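PDB 2HWY: protein SMG5 from Homo sapiens, which takes part in nonsense-mediated mRNA decay, promoting dephosphorylation of UPF1, and has no RNase activity by itself; this chain is its PIN domain. Local coordinates for residues Ile19-Thr24 against Tyr56-Glu60; Pro7-Cys13 against Val36-Leu40; Pro3-Pro7 against Arg27-Pro33. One frame throughout, in Å; residues are numbered along the deposited sequence.

Contact 1 of 3, residues Ile19-Thr24 against Tyr56-Glu60; sequences IRQLAT and YLEAE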
# COMPACT_ATOMS: atom_id res chain seq x y z
N ILE A 19 7.07 2.10 4.06
CA ILE A 19 6.91 1.00 3.13
C ILE A 19 8.26 0.36 2.84
O ILE A 19 8.38 -0.87 2.84
CB ILE A 19 6.11 1.43 1.84
CG1 ILE A 19 4.65 1.68 2.20
CG2 ILE A 19 6.13 0.34 0.77
CD1 ILE A 19 4.29 3.10 2.39
N ARG A 20 9.30 1.16 2.65
CA ARG A 20 10.63 0.60 2.46
C ARG A 20 10.98 -0.37 3.57
O ARG A 20 11.36 -1.50 3.32
CB ARG A 20 11.69 1.69 2.39
CG ARG A 20 13.11 1.16 2.10
CD ARG A 20 14.18 2.27 2.12
NE ARG A 20 13.70 3.46 1.41
CZ ARG A 20 13.85 3.70 0.11
NH1 ARG A 20 14.49 2.84 -0.68
NH2 ARG A 20 13.35 4.82 -0.42
N GLN A 21 10.82 0.07 4.81
CA GLN A 21 11.09 -0.76 5.98
C GLN A 21 10.32 -2.07 5.93
O GLN A 21 10.89 -3.14 6.11
CB GLN A 21 10.71 -0.01 7.25
CG GLN A 21 11.45 -0.46 8.49
CD GLN A 21 12.93 -0.13 8.43
OE1 GLN A 21 13.36 0.72 7.65
NE2 GLN A 21 13.71 -0.82 9.25
N LEU A 22 9.02 -1.99 5.66
CA LEU A 22 8.13 -3.16 5.74
C LEU A 22 8.39 -4.13 4.60
O LEU A 22 8.43 -5.34 4.81
CB LEU A 22 6.67 -2.71 5.70
CG LEU A 22 6.32 -1.80 6.88
CD1 LEU A 22 5.16 -0.89 6.54
CD2 LEU A 22 6.06 -2.62 8.13
N ALA A 23 8.59 -3.58 3.41
CA ALA A 23 8.86 -4.34 2.19
C ALA A 23 10.22 -5.00 2.21
O ALA A 23 10.47 -5.98 1.50
CB ALA A 23 8.77 -3.40 1.00
N THR A 24 11.11 -4.44 3.01
CA THR A 24 12.47 -4.95 3.18
C THR A 24 12.53 -5.83 4.41
O THR A 24 13.50 -6.59 4.57
CB THR A 24 13.48 -3.78 3.29
OG1 THR A 24 13.77 -3.30 1.97
CG2 THR A 24 14.79 -4.19 3.98
N TYR A 56 11.28 4.03 -6.38
CA TYR A 56 11.64 3.13 -5.30
C TYR A 56 11.27 1.71 -5.61
O TYR A 56 12.09 0.79 -5.49
CB TYR A 56 10.92 3.52 -4.01
CG TYR A 56 10.75 2.36 -3.06
CD1 TYR A 56 11.80 1.93 -2.27
CD2 TYR A 56 9.54 1.67 -2.98
CE1 TYR A 56 11.66 0.85 -1.40
CE2 TYR A 56 9.38 0.59 -2.11
CZ TYR A 56 10.44 0.20 -1.33
OH TYR A 56 10.29 -0.86 -0.46
N LEU A 57 10.00 1.53 -6.00
CA LEU A 57 9.44 0.22 -6.33
C LEU A 57 10.24 -0.50 -7.39
O LEU A 57 10.44 -1.71 -7.29
CB LEU A 57 7.98 0.37 -6.78
CG LEU A 57 6.97 0.68 -5.66
CD1 LEU A 57 5.61 1.01 -6.24
CD2 LEU A 57 6.85 -0.47 -4.70
N GLU A 58 10.71 0.24 -8.38
CA GLU A 58 11.58 -0.34 -9.41
C GLU A 58 12.98 -0.66 -8.89
O GLU A 58 13.59 -1.64 -9.29
CB GLU A 58 11.64 0.59 -10.62
CG GLU A 58 10.33 0.61 -11.41
CD GLU A 58 10.16 1.88 -12.24
OE1 GLU A 58 9.38 1.86 -13.20
OE2 GLU A 58 10.81 2.90 -11.95
N ALA A 59 13.49 0.17 -8.00
CA ALA A 59 14.78 -0.11 -7.36
C ALA A 59 14.70 -1.43 -6.56
O ALA A 59 15.58 -2.29 -6.69
CB ALA A 59 15.21 1.05 -6.48
N GLU A 60 13.65 -1.60 -5.76
CA GLU A 60 13.48 -2.87 -5.05
C GLU A 60 13.38 -4.04 -6.04
O GLU A 60 13.95 -5.09 -5.82
CB GLU A 60 12.29 -2.88 -4.10
CG GLU A 60 12.35 -1.88 -2.94
CD GLU A 60 13.26 -2.32 -1.77
OE1 GLU A 60 14.22 -3.10 -2.02
OE2 GLU A 60 13.00 -1.87 -0.60

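Contact 2 of 3, residues Pro7-Cys13 against Val36-Leu40; sequences PDTQALC and VIDGL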
# COMPACT_ATOMS: atom_id res chain seq x y z
N PRO A 7 -0.44 -1.05 0.31
CA PRO A 7 -0.36 0.39 0.24
C PRO A 7 -1.45 1.10 -0.55
O PRO A 7 -1.85 0.66 -1.65
CB PRO A 7 0.98 0.63 -0.45
CG PRO A 7 1.79 -0.53 -0.09
CD PRO A 7 0.84 -1.67 -0.08
N ASP A 8 -1.90 2.20 0.04
CA ASP A 8 -2.73 3.24 -0.59
C ASP A 8 -1.77 4.03 -1.49
O ASP A 8 -0.55 3.89 -1.36
CB ASP A 8 -3.28 4.10 0.56
CG ASP A 8 -4.32 5.11 0.14
OD1 ASP A 8 -4.14 5.82 -0.88
OD2 ASP A 8 -5.32 5.24 0.88
N THR A 9 -2.30 4.83 -2.42
CA THR A 9 -1.48 5.77 -3.19
C THR A 9 -0.89 6.77 -2.20
O THR A 9 0.30 7.11 -2.25
CB THR A 9 -2.29 6.57 -4.29
OG1 THR A 9 -2.55 5.73 -5.42
CG2 THR A 9 -1.51 7.79 -4.78
N GLN A 10 -1.74 7.24 -1.31
CA GLN A 10 -1.32 8.23 -0.35
C GLN A 10 -0.18 7.70 0.53
O GLN A 10 0.74 8.44 0.85
CB GLN A 10 -2.49 8.65 0.52
CG GLN A 10 -2.97 10.05 0.30
CD GLN A 10 -3.98 10.46 1.37
OE1 GLN A 10 -3.91 11.56 1.94
NE2 GLN A 10 -4.92 9.56 1.67
N ALA A 11 -0.28 6.42 0.91
CA ALA A 11 0.74 5.79 1.76
C ALA A 11 2.09 5.76 1.07
O ALA A 11 3.11 6.05 1.68
CB ALA A 11 0.32 4.37 2.13
N LEU A 12 2.08 5.42 -0.21
CA LEU A 12 3.29 5.38 -1.01
C LEU A 12 3.85 6.76 -1.25
O LEU A 12 5.05 6.96 -1.23
CB LEU A 12 3.04 4.70 -2.35
CG LEU A 12 2.86 3.20 -2.19
CD1 LEU A 12 2.18 2.63 -3.42
CD2 LEU A 12 4.20 2.49 -1.91
N CYS A 13 2.96 7.71 -1.52
CA CYS A 13 3.37 9.08 -1.87
C CYS A 13 3.97 9.87 -0.72
O CYS A 13 4.83 10.70 -0.94
CB CYS A 13 2.20 9.87 -2.46
SG CYS A 13 1.94 9.47 -4.21
N VAL A 36 -3.40 1.53 -7.85
CA VAL A 36 -2.42 2.35 -7.16
C VAL A 36 -1.24 2.61 -8.10
O VAL A 36 -0.89 3.76 -8.37
CB VAL A 36 -1.94 1.66 -5.85
CG1 VAL A 36 -0.95 2.53 -5.11
CG2 VAL A 36 -3.13 1.36 -4.95
N ILE A 37 -0.65 1.55 -8.62
CA ILE A 37 0.42 1.64 -9.61
C ILE A 37 0.05 2.57 -10.79
O ILE A 37 0.84 3.45 -11.18
CB ILE A 37 0.77 0.21 -10.08
CG1 ILE A 37 1.90 -0.36 -9.23
CG2 ILE A 37 1.16 0.15 -11.54
CD1 ILE A 37 3.28 -0.01 -9.71
N ASP A 38 -1.13 2.38 -11.36
CA ASP A 38 -1.59 3.25 -12.44
C ASP A 38 -1.89 4.67 -11.96
O ASP A 38 -1.67 5.63 -12.69
CB ASP A 38 -2.81 2.62 -13.15
CG ASP A 38 -2.45 1.35 -13.90
OD1 ASP A 38 -1.23 1.02 -13.98
OD2 ASP A 38 -3.38 0.66 -14.40
N GLY A 39 -2.39 4.80 -10.73
CA GLY A 39 -2.56 6.11 -10.10
C GLY A 39 -1.24 6.85 -9.97
O GLY A 39 -1.18 8.07 -10.17
N LEU A 40 -0.17 6.11 -9.68
CA LEU A 40 1.13 6.74 -9.50
C LEU A 40 1.75 7.16 -10.84
O LEU A 40 2.34 8.24 -10.92
CB LEU A 40 2.07 5.83 -8.72
CG LEU A 40 1.59 5.43 -7.33
CD1 LEU A 40 2.46 4.36 -6.76
CD2 LEU A 40 1.56 6.60 -6.38

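Contact 3 of 3, residues Pro3-Pro7 against Arg27-Pro33; sequences PYLVP and RFIVIIP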
# COMPACT_ATOMS: atom_id res chain seq x y z
N PRO A 3 1.96 -12.91 5.26
CA PRO A 3 1.01 -11.81 5.48
C PRO A 3 1.18 -10.69 4.47
O PRO A 3 2.30 -10.36 4.10
CB PRO A 3 1.35 -11.31 6.90
CG PRO A 3 2.76 -11.74 7.15
CD PRO A 3 2.95 -13.02 6.35
N TYR A 4 0.06 -10.11 4.03
CA TYR A 4 0.05 -9.12 2.96
C TYR A 4 -0.18 -7.75 3.53
O TYR A 4 -1.07 -7.58 4.36
CB TYR A 4 -1.09 -9.40 1.98
CG TYR A 4 -0.92 -10.65 1.18
CD1 TYR A 4 -1.87 -11.65 1.18
CD2 TYR A 4 0.20 -10.83 0.39
CE1 TYR A 4 -1.70 -12.80 0.43
CE2 TYR A 4 0.39 -11.97 -0.36
CZ TYR A 4 -0.55 -12.95 -0.34
OH TYR A 4 -0.33 -14.07 -1.11
N LEU A 5 0.60 -6.77 3.08
CA LEU A 5 0.27 -5.36 3.30
C LEU A 5 -0.05 -4.76 1.95
O LEU A 5 0.62 -5.08 0.95
CB LEU A 5 1.43 -4.62 3.95
CG LEU A 5 1.84 -5.30 5.26
CD1 LEU A 5 3.07 -4.60 5.89
CD2 LEU A 5 0.66 -5.36 6.21
N VAL A 6 -1.09 -3.92 1.88
CA VAL A 6 -1.41 -3.27 0.61
C VAL A 6 -1.51 -1.75 0.73
O VAL A 6 -2.50 -1.21 1.20
CB VAL A 6 -2.64 -3.90 -0.11
CG1 VAL A 6 -2.64 -5.41 0.09
CG2 VAL A 6 -3.95 -3.31 0.34
N PRO A 7 -0.44 -1.05 0.31
CA PRO A 7 -0.36 0.39 0.24
C PRO A 7 -1.45 1.10 -0.55
O PRO A 7 -1.85 0.66 -1.65
CB PRO A 7 0.98 0.63 -0.45
CG PRO A 7 1.79 -0.53 -0.09
CD PRO A 7 0.84 -1.67 -0.08
N ARG A 27 9.11 -9.79 6.40
CA ARG A 27 8.04 -10.34 7.24
C ARG A 27 6.68 -10.14 6.56
O ARG A 27 5.67 -10.67 7.02
CB ARG A 27 8.01 -9.65 8.62
CG ARG A 27 9.38 -9.34 9.24
CD ARG A 27 9.88 -10.39 10.21
NE ARG A 27 9.48 -10.10 11.59
CZ ARG A 27 9.95 -9.09 12.33
NH1 ARG A 27 10.85 -8.22 11.84
NH2 ARG A 27 9.51 -8.93 13.57
N PHE A 28 6.66 -9.37 5.48
CA PHE A 28 5.45 -9.16 4.69
C PHE A 28 5.72 -9.28 3.19
O PHE A 28 6.86 -9.12 2.73
CB PHE A 28 4.88 -7.78 5.00
CG PHE A 28 4.58 -7.57 6.45
CD1 PHE A 28 5.42 -6.78 7.24
CD2 PHE A 28 3.48 -8.18 7.04
CE1 PHE A 28 5.14 -6.59 8.61
CE2 PHE A 28 3.21 -7.99 8.42
CZ PHE A 28 4.04 -7.19 9.19
N ILE A 29 4.66 -9.59 2.46
CA ILE A 29 4.60 -9.44 1.01
C ILE A 29 3.83 -8.17 0.74
O ILE A 29 2.70 -8.02 1.20
CB ILE A 29 3.83 -10.62 0.36
CG1 ILE A 29 4.72 -11.86 0.24
CG2 ILE A 29 3.31 -10.23 -1.02
CD1 ILE A 29 3.96 -13.10 -0.22
N VAL A 30 4.43 -7.25 -0.02
CA VAL A 30 3.76 -6.00 -0.36
C VAL A 30 3.10 -6.10 -1.74
O VAL A 30 3.77 -6.04 -2.77
CB VAL A 30 4.71 -4.80 -0.31
CG1 VAL A 30 4.04 -3.58 -0.92
CG2 VAL A 30 5.12 -4.49 1.12
N ILE A 31 1.78 -6.27 -1.74
CA ILE A 31 0.97 -6.19 -2.94
C ILE A 31 0.62 -4.72 -3.22
O ILE A 31 -0.08 -4.09 -2.43
CB ILE A 31 -0.33 -7.01 -2.78
CG1 ILE A 31 -0.00 -8.42 -2.30
CG2 ILE A 31 -1.09 -7.08 -4.10
CD1 ILE A 31 1.07 -9.14 -3.16
N ILE A 32 1.12 -4.19 -4.34
CA ILE A 32 0.78 -2.83 -4.78
C ILE A 32 -0.34 -2.97 -5.80
O ILE A 32 -0.10 -3.47 -6.91
CB ILE A 32 1.97 -2.08 -5.48
CG1 ILE A 32 3.28 -2.15 -4.69
CG2 ILE A 32 1.60 -0.64 -5.72
CD1 ILE A 32 3.23 -1.49 -3.29
N PRO A 33 -1.56 -2.55 -5.47
CA PRO A 33 -2.66 -2.78 -6.42
C PRO A 33 -2.52 -2.00 -7.74
O PRO A 33 -2.03 -0.88 -7.74
CB PRO A 33 -3.91 -2.32 -5.66
CG PRO A 33 -3.48 -2.08 -4.25
CD PRO A 33 -2.00 -1.84 -4.26

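Contact 1 of 3, residues Ile19-Thr24 against Tyr56-Glu60
R20 and Y56 meet where two nearly parallel helices of the PIN domain's alpha/beta fold lie side by side, 16-25 and 48-63. The axes of the two short segments run 11.8 Å apart at an angle of 22°, a wide separation that the Y56 ring spans. Both helices rest on strand 29-32, A23 touching V30 and L57 touching I32. With CG anti to the backbone N (chi1 -176°), the R20 chain runs out alongside the Y56 ring. Its CB and then its CG pass along the ring at CE1, the CG of R20 coming within 3.8 Å of the CE1 of Y56. A bend at chi3 next folds the guanidinium back, and NH1 of R20 ends 3.3 Å from CD1 of Y56. The two planes stand 80° apart, the face of the guanidinium set against the edge of the ring, which is not the geometry of a cation-pi stack. Beyond the ring, OH of Y56 reaches CB of A23 at 3.3 Å and donates to OE2 of E60, one helical turn further on, at 2.9 Å, on the anti side of the carboxylate. Replacing Y56 by a phenylalanine would keep the ring edge beside R20 but is likely to leave OE2 of E60 with little more than a weak bond from T24. That weak bond, from OG1 of T24 to OE2 of E60, spans 3.0 Å, while OE1 of the same carboxylate is hydrogen-bonded to ND2 of N65.

Contact 2 of 3, residues Pro7-Cys13 against Val36-Leu40
OD1 of D8 accepts a short bond from N of Q10, 2.8 Å, while the backbone carbon of D8 lies against CG1 of V36. The N-H...O angle is 159°, and the donor stands above the carboxylate plane; lying just before helix 9-14, D8 is its N-cap. No hydrogen bond joins the two segments; what holds them together is apolar. V36 lies at the middle of the contact, and its two methyls have different tasks. CG1, anti to the backbone N (chi1 -179°), touches OG1 of T9 and lies 3.6 Å from CD1 of L12, whereas CG2 lies against the carbonyl O of P7. One helical turn later, L40 repeats the division with its own branches. Its CD1 meets CD1 of L12 at 3.8 Å, so that a single leucine methyl bridges V36 and L40, and its CD2 packs against SG of C13 at 3.6 Å and CG2 of T9 at 3.7 Å. L12 crosses both partners at about a right angle; the T9 side chain runs antiparallel alongside both. The helix segments are inclined at 56°. Each helix directly follows a strand of the parallel sheet, 4-7 or 29-32, and an aspartate at the end of the first strand, where D8 sits, is a hallmark of PIN domains.

Contact 3 of 3, residues Pro3-Pro7 against Arg27-Pro33
Neighbouring parallel strands of the central sheet, 4-7 and 29-32, are joined here by the staggered hydrogen bonding expected of such a pair. I29 uses both of its backbone groups on the residues flanking Y4: its N donates to O of P3 over 3.0 Å, nearly in line with that carbonyl, and its O accepts from N of L5 over 3.1 Å. A weaker bond then runs from N of I31 to O of L5. The next donor in the sequence of bonds would be residue 7, but P7 has no N-H, and its CD lies 3.5 Å from O of I31 instead. The strands are linked through helices 9-14 and 16-25, a beta-alpha-beta crossover, and they hold the second and third places in the PIN sheet, whose strand order is 3-2-1-4-5. On the outer side V30 bonds to Y67 and R69, and I32 to R69, at strand 68-70; on the inner side V6 bonds to L126 and N128 of strand 125-128. Toward helix 16-25, L5 makes a CH-pi contact with F28: its CD1 sits 3.6 Å from the ring centroid, 22° off the normal, while CB of R27 lies over the opposite face. L22 touches both L5 and F28. Further along, CG of P7 meets CD1 of I32, and CD of P7 meets CG1 of V30. The other face of the sheet carries Y4, I29 and I31. Y4 and I29 are bridge partners, and their side chains leave the same face of the sheet together. CG2 of I29, anti to its backbone nitrogen, touches the edge of the tyrosine at CD2, 3.5 Å away, and CG1 of I31 reaches the same CD2 at 3.6 Å.

The six segments come along the chain in the order contact 3, 2, 1, 3, 2, 1, so the segments of each contact alternate with those of the others. Their centres lie about 11 Å (1 and 3) or 13 Å (1 and 2, 2 and 3) apart. Contact 3 supplies the pair of strands; contact 2 joins the helices that directly follow those strands, and contact 1 joins the next helix after each. P7 belongs to both contact 2 and contact 3. I19 of contact 1 packs on L12, and I32 takes L57, L12 and I37. In the SMG5 PIN domain the helices thus pack in succession on the sheet and on one another.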